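Local coordinates for malonyl-CoA-[acyl-carrier-protein] transacylase (Coxiella burnetii, PDB 3TQE) that probably catalyses the transfer of the malonyl group from malonyl-CoA to holo-acyl carrier protein, a step of fatty acid synthesis, at residues Q6-F12 / P87-A93; T36-A40 / L71-V75; H19-A24 / L51-Q57. All blocks are in the same frame, centred on the assembly; numbering follows the deposited sequence. Where two conformers were deposited one is given.

Interaction 1. Residues Q6-F12 / P87-A93; sequences QSFAFVF and PKPQVMA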
loop_
_atom_site.group_PDB
_atom_site.type_symbol
_atom_site.label_atom_id
_atom_site.label_comp_id
_atom_site.label_asym_id
_atom_site.label_seq_id
_atom_site.Cartn_x
_atom_site.Cartn_y
_atom_site.Cartn_z
ATOM N N GLN A 6 -24.656 2.692 -3.223
ATOM C CA GLN A 6 -23.932 1.570 -2.714
ATOM C C GLN A 6 -22.831 2.107 -1.799
ATOM O O GLN A 6 -22.171 3.098 -2.113
ATOM C CB GLN A 6 -23.299 0.804 -3.878
ATOM C CG GLN A 6 -22.685 -0.527 -3.496
ATOM C CD GLN A 6 -23.635 -1.705 -3.515
ATOM O OE1 GLN A 6 -24.758 -1.611 -4.011
ATOM N NE2 GLN A 6 -23.169 -2.853 -2.978
ATOM N N SER A 7 -22.625 1.438 -0.680
ATOM C CA SER A 7 -21.498 1.737 0.177
ATOM C C SER A 7 -20.236 1.240 -0.505
ATOM O O SER A 7 -20.270 0.249 -1.226
ATOM C CB SER A 7 -21.705 1.093 1.541
ATOM O OG SER A 7 -22.979 1.479 2.064
ATOM N N PHE A 8 -19.139 1.951 -0.277
ATOM C CA PHE A 8 -17.900 1.586 -0.939
ATOM C C PHE A 8 -16.714 2.002 -0.134
ATOM O O PHE A 8 -16.796 2.890 0.714
ATOM C CB PHE A 8 -17.834 2.175 -2.359
ATOM C CG PHE A 8 -17.747 3.681 -2.408
ATOM C CD1 PHE A 8 -16.557 4.309 -2.700
ATOM C CD2 PHE A 8 -18.851 4.480 -2.137
ATOM C CE1 PHE A 8 -16.464 5.708 -2.750
ATOM C CE2 PHE A 8 -18.772 5.878 -2.193
ATOM C CZ PHE A 8 -17.572 6.493 -2.485
ATOM N N ALA A 9 -15.611 1.339 -0.449
ATOM C CA ALA A 9 -14.347 1.602 0.173
ATOM C C ALA A 9 -13.356 2.004 -0.896
ATOM O O ALA A 9 -13.453 1.543 -2.028
ATOM C CB ALA A 9 -13.862 0.333 0.847
ATOM N N PHE A 10 -12.441 2.890 -0.538
ATOM C CA PHE A 10 -11.276 3.131 -1.351
ATOM C C PHE A 10 -10.106 2.364 -0.795
ATOM O O PHE A 10 -9.845 2.375 0.404
ATOM C CB PHE A 10 -10.900 4.617 -1.345
ATOM C CG PHE A 10 -11.495 5.399 -2.445
ATOM C CD1 PHE A 10 -12.727 5.097 -2.975
ATOM C CD2 PHE A 10 -10.792 6.416 -2.975
ATOM C CE1 PHE A 10 -13.229 5.827 -4.016
ATOM C CE2 PHE A 10 -11.323 7.160 -4.021
ATOM C CZ PHE A 10 -12.536 6.861 -4.514
ATOM N N VAL A 11 -9.405 1.686 -1.680
ATOM C CA VAL A 11 -8.194 0.989 -1.346
ATOM C C VAL A 11 -7.039 1.542 -2.140
ATOM O O VAL A 11 -7.136 1.755 -3.342
ATOM C CB VAL A 11 -8.313 -0.551 -1.482
ATOM C CG1 VAL A 11 -9.336 -1.058 -0.462
ATOM C CG2 VAL A 11 -8.673 -1.023 -2.903
ATOM N N PHE A 12 -5.949 1.830 -1.444
ATOM C CA PHE A 12 -4.835 2.550 -2.017
ATOM C C PHE A 12 -3.642 1.644 -2.160
ATOM O O PHE A 12 -3.156 1.103 -1.172
ATOM C CB PHE A 12 -4.454 3.719 -1.115
ATOM C CG PHE A 12 -5.514 4.766 -1.010
ATOM C CD1 PHE A 12 -5.512 5.863 -1.837
ATOM C CD2 PHE A 12 -6.539 4.630 -0.110
ATOM C CE1 PHE A 12 -6.471 6.844 -1.729
ATOM C CE2 PHE A 12 -7.495 5.598 -0.009
ATOM C CZ PHE A 12 -7.444 6.716 -0.800
ATOM N N PRO A 87 -18.279 10.974 -4.547
ATOM C CA PRO A 87 -18.568 11.155 -3.141
ATOM C C PRO A 87 -17.497 10.524 -2.267
ATOM O O PRO A 87 -16.635 9.797 -2.759
ATOM C CB PRO A 87 -19.894 10.438 -3.004
ATOM C CG PRO A 87 -19.828 9.353 -3.929
ATOM C CD PRO A 87 -19.106 9.914 -5.133
ATOM N N LYS A 88 -17.586 10.773 -0.973
ATOM C CA LYS A 88 -16.601 10.223 -0.054
ATOM C C LYS A 88 -16.879 8.752 0.145
ATOM O O LYS A 88 -18.018 8.335 0.301
ATOM C CB LYS A 88 -16.642 10.908 1.313
ATOM C CG LYS A 88 -16.382 12.363 1.283
ATOM C CD LYS A 88 -14.943 12.668 1.000
ATOM C CE LYS A 88 -14.700 14.153 1.240
ATOM N NZ LYS A 88 -13.333 14.589 0.921
ATOM N N PRO A 89 -15.821 7.941 0.209
ATOM C CA PRO A 89 -16.032 6.556 0.557
ATOM C C PRO A 89 -16.437 6.436 2.018
ATOM O O PRO A 89 -16.220 7.337 2.813
ATOM C CB PRO A 89 -14.652 5.934 0.371
ATOM C CG PRO A 89 -13.761 7.014 0.525
ATOM C CD PRO A 89 -14.402 8.247 -0.005
ATOM N N GLN A 90 -16.976 5.287 2.357
ATOM C CA GLN A 90 -17.335 4.997 3.730
ATOM C C GLN A 90 -16.144 4.629 4.569
ATOM O O GLN A 90 -16.148 4.834 5.771
ATOM C CB GLN A 90 -18.348 3.875 3.766
ATOM C CG GLN A 90 -19.739 4.388 3.472
ATOM C CD GLN A 90 -19.886 5.058 2.131
ATOM O OE1 GLN A 90 -19.831 4.400 1.111
ATOM N NE2 GLN A 90 -20.067 6.371 2.131
ATOM N N VAL A 91 -15.124 4.071 3.925
ATOM C CA VAL A 91 -13.919 3.660 4.609
ATOM C C VAL A 91 -12.789 3.629 3.606
ATOM O O VAL A 91 -13.010 3.510 2.391
ATOM C CB VAL A 91 -14.152 2.284 5.299
ATOM C CG1 VAL A 91 -14.398 1.221 4.269
ATOM C CG2 VAL A 91 -13.050 1.911 6.275
HETATM N N MSE A 92 -11.583 3.741 4.119
HETATM C CA MSE A 92 -10.377 3.670 3.312
HETATM C C MSE A 92 -9.391 2.712 3.928
HETATM O O MSE A 92 -9.351 2.559 5.136
HETATM C CB MSE A 92 -9.730 5.050 3.241
HETATM C CG MSE A 92 -10.552 6.094 2.517
HETATM SE SE MSE A 92 -9.612 7.789 2.584
HETATM C CE MSE A 92 -10.833 8.900 1.611
ATOM N N ALA A 93 -8.563 2.114 3.101
ATOM C CA ALA A 93 -7.454 1.320 3.590
ATOM C C ALA A 93 -6.382 1.381 2.526
ATOM O O ALA A 93 -6.684 1.418 1.360
ATOM C CB ALA A 93 -7.848 -0.134 3.831
HETATM O O HOH W 1 -21.916 5.308 -0.648
#
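F10 takes the middle of a parallel ladder, its N donating to V91 O at 3.0 Å while its O receives the N-H of A93. The ladder goes on where F12 N bonds to A93 O, and Q90 N also donates to F8 O. Between these bonds the CA hydrogens of M92 and V11 point at F10 O and A93 O, the secondary contacts usual between parallel strands.

One side chain extends this backbone pattern. Q90, bent at chi2 (59°), swings its amide back so that OE1 accepts F8 N at 2.9 Å, in the carbonyl plane. A water donates to the same OE1 and to Q6 O, so the glutamine oxygen is held by two bonds beside Q6 and F8.

Strands 9-12 and 91-94 are neighbours in the four-stranded parallel sheet of the acyltransferase, 91-94 lying at its border and leading into the GxSxG sequence whose serine, S96, is the predicted nucleophile. The arrangement of strand, sharp turn and helix is consistent with a nucleophile elbow.

Ring packing centres on F8, which turns its ring to P89, whose CA sits over one face, 3.7 Å from the centroid, as a CH-pi contact; P87 O approaches the edge of that ring, near its plane. P89 CB also reaches F10 CD1 at 3.9 Å. On the same face of the sheet as F10, M92 runs extended beyond CG and brings its selenium obliquely beside the F12 ring, 5.1 Å from the centroid, a Met-aromatic contact, while M92 CB meets the ring's edge. On the opposite face of the sheet A9 CB touches V91 CG1 at 3.6 Å, with helix 261-270 packing against A9.

Interaction 2. Residues T36-A40 / L71-V75; sequences TFQQA and LTADV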
loop_
_atom_site.group_PDB
_atom_site.type_symbol
_atom_site.label_atom_id
_atom_site.label_comp_id
_atom_site.label_asym_id
_atom_site.label_seq_id
_atom_site.Cartn_x
_atom_site.Cartn_y
_atom_site.Cartn_z
ATOM N N THR A 36 -0.895 18.039 -8.973
ATOM C CA THR A 36 -0.543 17.230 -7.813
ATOM C C THR A 36 0.917 16.812 -7.880
ATOM O O THR A 36 1.625 16.858 -6.890
ATOM C CB THR A 36 -1.491 16.012 -7.726
ATOM O OG1 THR A 36 -2.829 16.506 -7.565
ATOM C CG2 THR A 36 -1.160 15.091 -6.556
ATOM N N PHE A 37 1.373 16.388 -9.041
ATOM C CA PHE A 37 2.763 16.030 -9.194
ATOM C C PHE A 37 3.642 17.252 -9.022
ATOM O O PHE A 37 4.748 17.123 -8.507
ATOM C CB PHE A 37 3.027 15.330 -10.524
ATOM C CG PHE A 37 2.757 13.859 -10.477
ATOM C CD1 PHE A 37 3.769 12.966 -10.236
ATOM C CD2 PHE A 37 1.471 13.371 -10.593
ATOM C CE1 PHE A 37 3.514 11.620 -10.149
ATOM C CE2 PHE A 37 1.218 12.012 -10.497
ATOM C CZ PHE A 37 2.236 11.146 -10.285
ATOM N N GLN A 38 3.175 18.429 -9.431
ATOM C CA GLN A 38 3.942 19.658 -9.229
ATOM C C GLN A 38 4.125 19.947 -7.746
ATOM O O GLN A 38 5.202 20.354 -7.305
ATOM C CB GLN A 38 3.262 20.839 -9.924
ATOM C CG GLN A 38 3.524 20.907 -11.426
ATOM C CD GLN A 38 2.589 21.859 -12.186
ATOM O OE1 GLN A 38 1.604 22.383 -11.647
ATOM N NE2 GLN A 38 2.911 22.086 -13.451
ATOM N N GLN A 39 3.062 19.745 -6.976
ATOM C CA GLN A 39 3.135 19.908 -5.534
ATOM C C GLN A 39 4.160 18.949 -4.960
ATOM O O GLN A 39 4.978 19.332 -4.131
ATOM C CB GLN A 39 1.773 19.656 -4.910
ATOM C CG GLN A 39 0.814 20.787 -5.202
ATOM C CD GLN A 39 -0.596 20.484 -4.843
ATOM O OE1 GLN A 39 -0.891 19.436 -4.306
ATOM N NE2 GLN A 39 -1.485 21.425 -5.110
ATOM N N ALA A 40 4.094 17.696 -5.358
ATOM C CA ALA A 40 5.055 16.734 -4.877
ATOM C C ALA A 40 6.476 17.105 -5.263
ATOM O O ALA A 40 7.386 17.000 -4.459
ATOM C CB ALA A 40 4.715 15.356 -5.367
ATOM N N LEU A 71 2.566 7.505 -3.690
ATOM C CA LEU A 71 1.711 8.354 -2.875
ATOM C C LEU A 71 1.081 9.429 -3.750
ATOM O O LEU A 71 -0.121 9.713 -3.677
ATOM C CB LEU A 71 2.499 8.992 -1.738
ATOM C CG LEU A 71 1.758 10.054 -0.958
ATOM C CD1 LEU A 71 0.630 9.402 -0.204
ATOM C CD2 LEU A 71 2.704 10.827 -0.049
ATOM N N THR A 72 1.890 10.025 -4.604
ATOM C CA THR A 72 1.438 11.116 -5.467
ATOM C C THR A 72 0.413 10.605 -6.474
ATOM O O THR A 72 -0.600 11.242 -6.691
ATOM C CB THR A 72 2.641 11.785 -6.132
ATOM O OG1 THR A 72 3.509 12.280 -5.121
ATOM C CG2 THR A 72 2.203 12.948 -7.014
ATOM N N ALA A 73 0.677 9.456 -7.061
ATOM C CA ALA A 73 -0.254 8.865 -8.026
ATOM C C ALA A 73 -1.594 8.565 -7.362
ATOM O O ALA A 73 -2.649 8.871 -7.903
ATOM C CB ALA A 73 0.322 7.609 -8.623
ATOM N N ASP A 74 -1.540 7.982 -6.168
ATOM C CA ASP A 74 -2.765 7.614 -5.478
ATOM C C ASP A 74 -3.558 8.879 -5.136
ATOM O O ASP A 74 -4.772 8.916 -5.299
ATOM C CB ASP A 74 -2.422 6.900 -4.185
ATOM C CG ASP A 74 -1.905 5.463 -4.353
ATOM O OD1 ASP A 74 -1.729 4.949 -5.469
ATOM O OD2 ASP A 74 -1.659 4.844 -3.274
ATOM N N VAL A 75 -2.891 9.900 -4.618
ATOM C CA VAL A 75 -3.566 11.128 -4.260
ATOM C C VAL A 75 -4.100 11.836 -5.504
ATOM O O VAL A 75 -5.187 12.381 -5.496
ATOM C CB VAL A 75 -2.637 12.027 -3.476
ATOM C CG1 VAL A 75 -3.211 13.412 -3.346
ATOM C CG2 VAL A 75 -2.371 11.400 -2.118
#
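T72 presses its methyl group squarely onto the ring of F37. CG2 stands 3.4 Å from the ring centroid and only 4° off the normal, so all six ring carbons lie almost equally far from it, and the CH-pi contact is centred rather than displaced to the rim. The torsion of T72 makes this possible: chi1 of -59° sets OG1 beside the backbone N, and CG2 therefore lies opposite that N and faces the phenylalanine. OG1 is bonded to P68 O, one turn back in its helix, and the A40 methyl, CB, comes up to it at 3.3 Å. The threonine thus offers carbon to the ring and keeps its hydroxyl satisfied within its own helix.

Helices 31-44 and 63-83 run roughly antiparallel here, their segment axes 9.6 Å apart at an angle of 149°, within the helical part of the acyltransferase fold. T36, A40 and T72 direct their side chains at the opposite helix, and W49 meets the F37 ring edge-to-face.

Away from this centre the fit slackens. T36 CG2 lies 4.0 Å from T72 CG2, the two side chains lying side by side but running opposite ways, and T36 CG2 is 4.2 Å from V75 CG1. A73 meets only the far end of the F37 ring, its CB 4.4 Å from F37 CZ. On the more open side, Q39 is partly exposed and takes no part in the packing between the two segments; its OE1 accepts a hydrogen bond from R79. T36 OG1 is bonded to I32 O in its own helix and also to R79.

Interaction 3. Residues H19-A24 / L51-Q57; sequences HLGMLA and LVQHGPQ
L20 reaches from its loop over the end of helix 48-54, and its side chain can be traced outward. CB passes 4.0 Å from V52 O. CG comes next, 3.7 Å from Q57 OE1, and there the chain forks: CD1 stays beside Q57, near its N and OE1, while CD2 presses against G55 CA at 3.3 Å, tighter than ordinary carbon contact. G55 has positive phi and no side chain, which leaves the methyl its place. The backbone N of L20 donates to a water, and Q57 NE2 is bonded to D61.

Two direct hydrogen bonds fasten the loop to the helix. G21 N gives a nearly straight bond to V52 O (2.9 Å, 169° at the hydrogen). Q53, bent at chi2, folds its amide back so that NE2 meets M22 O at 2.9 Å in the plane of the amide, with OE1 lying beside G21 CA and A24 CB. Beside these bonds, CG and CE of M22 both touch V52 CG1 at 3.4 Å, closer than usual for carbon atoms, M22 running roughly perpendicular to the valine.

Overlapping type II turns, H19 to M22 and G21 to A24, shape this loop, the connection from strand 9-12 to helix 24-29, and dock it on the C-terminal end of a helix.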
loop_
_atom_site.group_PDB
_atom_site.type_symbol
_atom_site.label_atom_id
_atom_site.label_comp_id
_atom_site.label_asym_id
_atom_site.label_seq_id
_atom_site.Cartn_x
_atom_site.Cartn_y
_atom_site.Cartn_z
ATOM N N HIS A 19 4.688 1.810 -12.206
ATOM C CA HIS A 19 5.236 1.506 -13.513
ATOM C C HIS A 19 5.510 2.784 -14.277
ATOM O O HIS A 19 4.872 3.802 -14.077
ATOM C CB HIS A 19 4.307 0.576 -14.302
ATOM C CG HIS A 19 2.875 1.024 -14.373
ATOM N ND1 HIS A 19 2.393 1.822 -15.389
ATOM C CD2 HIS A 19 1.805 0.725 -13.595
ATOM C CE1 HIS A 19 1.098 2.029 -15.213
ATOM N NE2 HIS A 19 0.716 1.376 -14.133
ATOM N N LEU A 20 6.507 2.737 -15.143
ATOM C CA LEU A 20 6.777 3.883 -15.970
ATOM C C LEU A 20 5.561 4.211 -16.792
ATOM O O LEU A 20 4.856 3.302 -17.286
ATOM C CB LEU A 20 7.947 3.629 -16.917
ATOM C CG LEU A 20 9.316 3.514 -16.292
ATOM C CD1 LEU A 20 10.314 3.274 -17.405
ATOM C CD2 LEU A 20 9.653 4.770 -15.514
ATOM N N GLY A 21 5.292 5.497 -16.904
ATOM C CA GLY A 21 4.187 5.989 -17.673
ATOM C C GLY A 21 2.869 5.931 -16.957
ATOM O O GLY A 21 1.857 6.258 -17.522
HETATM N N MSE A 22 2.867 5.539 -15.696
HETATM C CA MSE A 22 1.617 5.492 -15.009
HETATM C C MSE A 22 0.935 6.868 -15.012
HETATM O O MSE A 22 1.541 7.944 -14.968
HETATM C CB MSE A 22 1.767 4.899 -13.621
HETATM C CG MSE A 22 2.612 5.678 -12.761
HETATM SE SE MSE A 22 2.693 4.875 -10.982
HETATM C CE MSE A 22 3.513 6.567 -10.447
ATOM N N LEU A 23 -0.385 6.800 -15.062
ATOM C CA LEU A 23 -1.241 7.965 -15.096
ATOM C C LEU A 23 -1.060 8.871 -16.310
ATOM O O LEU A 23 -1.572 9.975 -16.324
ATOM C CB LEU A 23 -1.136 8.786 -13.791
ATOM C CG LEU A 23 -1.851 8.230 -12.571
ATOM C CD1 LEU A 23 -1.346 6.924 -12.119
ATOM C CD2 LEU A 23 -1.797 9.235 -11.453
ATOM N N ALA A 24 -0.369 8.409 -17.357
ATOM C CA ALA A 24 -0.158 9.286 -18.496
ATOM C C ALA A 24 -1.478 9.766 -19.116
ATOM O O ALA A 24 -1.668 10.945 -19.413
ATOM C CB ALA A 24 0.704 8.604 -19.546
ATOM N N LEU A 51 10.154 11.829 -13.783
ATOM C CA LEU A 51 10.735 10.581 -13.367
ATOM C C LEU A 51 9.772 9.444 -13.634
ATOM O O LEU A 51 10.161 8.419 -14.148
ATOM C CB LEU A 51 11.114 10.643 -11.885
ATOM C CG LEU A 51 11.868 9.472 -11.277
ATOM C CD1 LEU A 51 12.604 9.961 -10.026
ATOM C CD2 LEU A 51 10.989 8.330 -10.907
ATOM N N VAL A 52 8.503 9.620 -13.290
ATOM C CA VAL A 52 7.541 8.558 -13.460
ATOM C C VAL A 52 7.255 8.294 -14.919
ATOM O O VAL A 52 7.012 7.164 -15.290
ATOM C CB VAL A 52 6.251 8.920 -12.715
ATOM C CG1 VAL A 52 5.135 8.003 -13.075
ATOM C CG2 VAL A 52 6.532 8.917 -11.201
ATOM N N GLN A 53 7.291 9.325 -15.750
ATOM C CA GLN A 53 6.983 9.131 -17.175
ATOM C C GLN A 53 8.126 8.530 -17.931
ATOM O O GLN A 53 7.901 7.717 -18.821
ATOM C CB GLN A 53 6.526 10.433 -17.811
ATOM C CG GLN A 53 5.217 10.951 -17.203
ATOM C CD GLN A 53 4.157 9.879 -17.119
ATOM O OE1 GLN A 53 3.840 9.234 -18.111
ATOM N NE2 GLN A 53 3.614 9.673 -15.928
ATOM N N HIS A 54 9.344 8.939 -17.598
ATOM C CA HIS A 54 10.500 8.595 -18.425
ATOM C C HIS A 54 11.560 7.747 -17.733
ATOM O O HIS A 54 12.442 7.166 -18.392
ATOM C CB HIS A 54 11.071 9.876 -18.985
ATOM C CG HIS A 54 10.075 10.653 -19.769
ATOM N ND1 HIS A 54 9.480 10.152 -20.907
ATOM C CD2 HIS A 54 9.525 11.870 -19.555
ATOM C CE1 HIS A 54 8.618 11.040 -21.372
ATOM N NE2 HIS A 54 8.632 12.094 -20.573
ATOM N N GLY A 55 11.484 7.648 -16.419
ATOM C CA GLY A 55 12.334 6.724 -15.695
ATOM C C GLY A 55 13.744 7.248 -15.531
ATOM O O GLY A 55 13.946 8.453 -15.370
ATOM N N PRO A 56 14.727 6.352 -15.605
ATOM C CA PRO A 56 14.620 4.975 -16.019
ATOM C C PRO A 56 13.892 4.072 -15.038
ATOM O O PRO A 56 13.644 4.436 -13.897
ATOM C CB PRO A 56 16.069 4.534 -16.157
ATOM C CG PRO A 56 16.812 5.431 -15.332
ATOM C CD PRO A 56 16.117 6.734 -15.312
ATOM N N GLN A 57 13.524 2.904 -15.515
ATOM C CA GLN A 57 12.825 1.918 -14.741
ATOM C C GLN A 57 13.475 1.673 -13.398
ATOM O O GLN A 57 12.834 1.624 -12.360
ATOM C CB GLN A 57 12.873 0.598 -15.518
ATOM C CG GLN A 57 12.175 -0.521 -14.835
ATOM C CD GLN A 57 10.712 -0.292 -14.818
ATOM O OE1 GLN A 57 10.102 -0.082 -15.870
ATOM N NE2 GLN A 57 10.119 -0.310 -13.631
HETATM O O HOH W 2 7.584 0.120 -15.698
#

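How the interactions relate
The three contacts pass from sheet to helical layer to surface loop. Interactions 1 and 2 are buried, whereas interaction 3 is only partly so. Interaction 1 joins a backbone ladder to aromatic and proline packing, interaction 2 rests on methyl and ring packing, and interaction 3 combines two direct hydrogen bonds with tight aliphatic contacts. Helix 63-83, which carries 71-75, is followed in the chain by strand 91-94, and F12 CB of interaction 1 touches D74 OD2 of interaction 2 at 3.7 Å. Interactions 2 and 3 adjoin more broadly: A73 CB packs on M22 CE, and the F37 ring touches V52 and L23. Interactions 1 and 3 do not touch, their nearest atoms being about 11 Å apart.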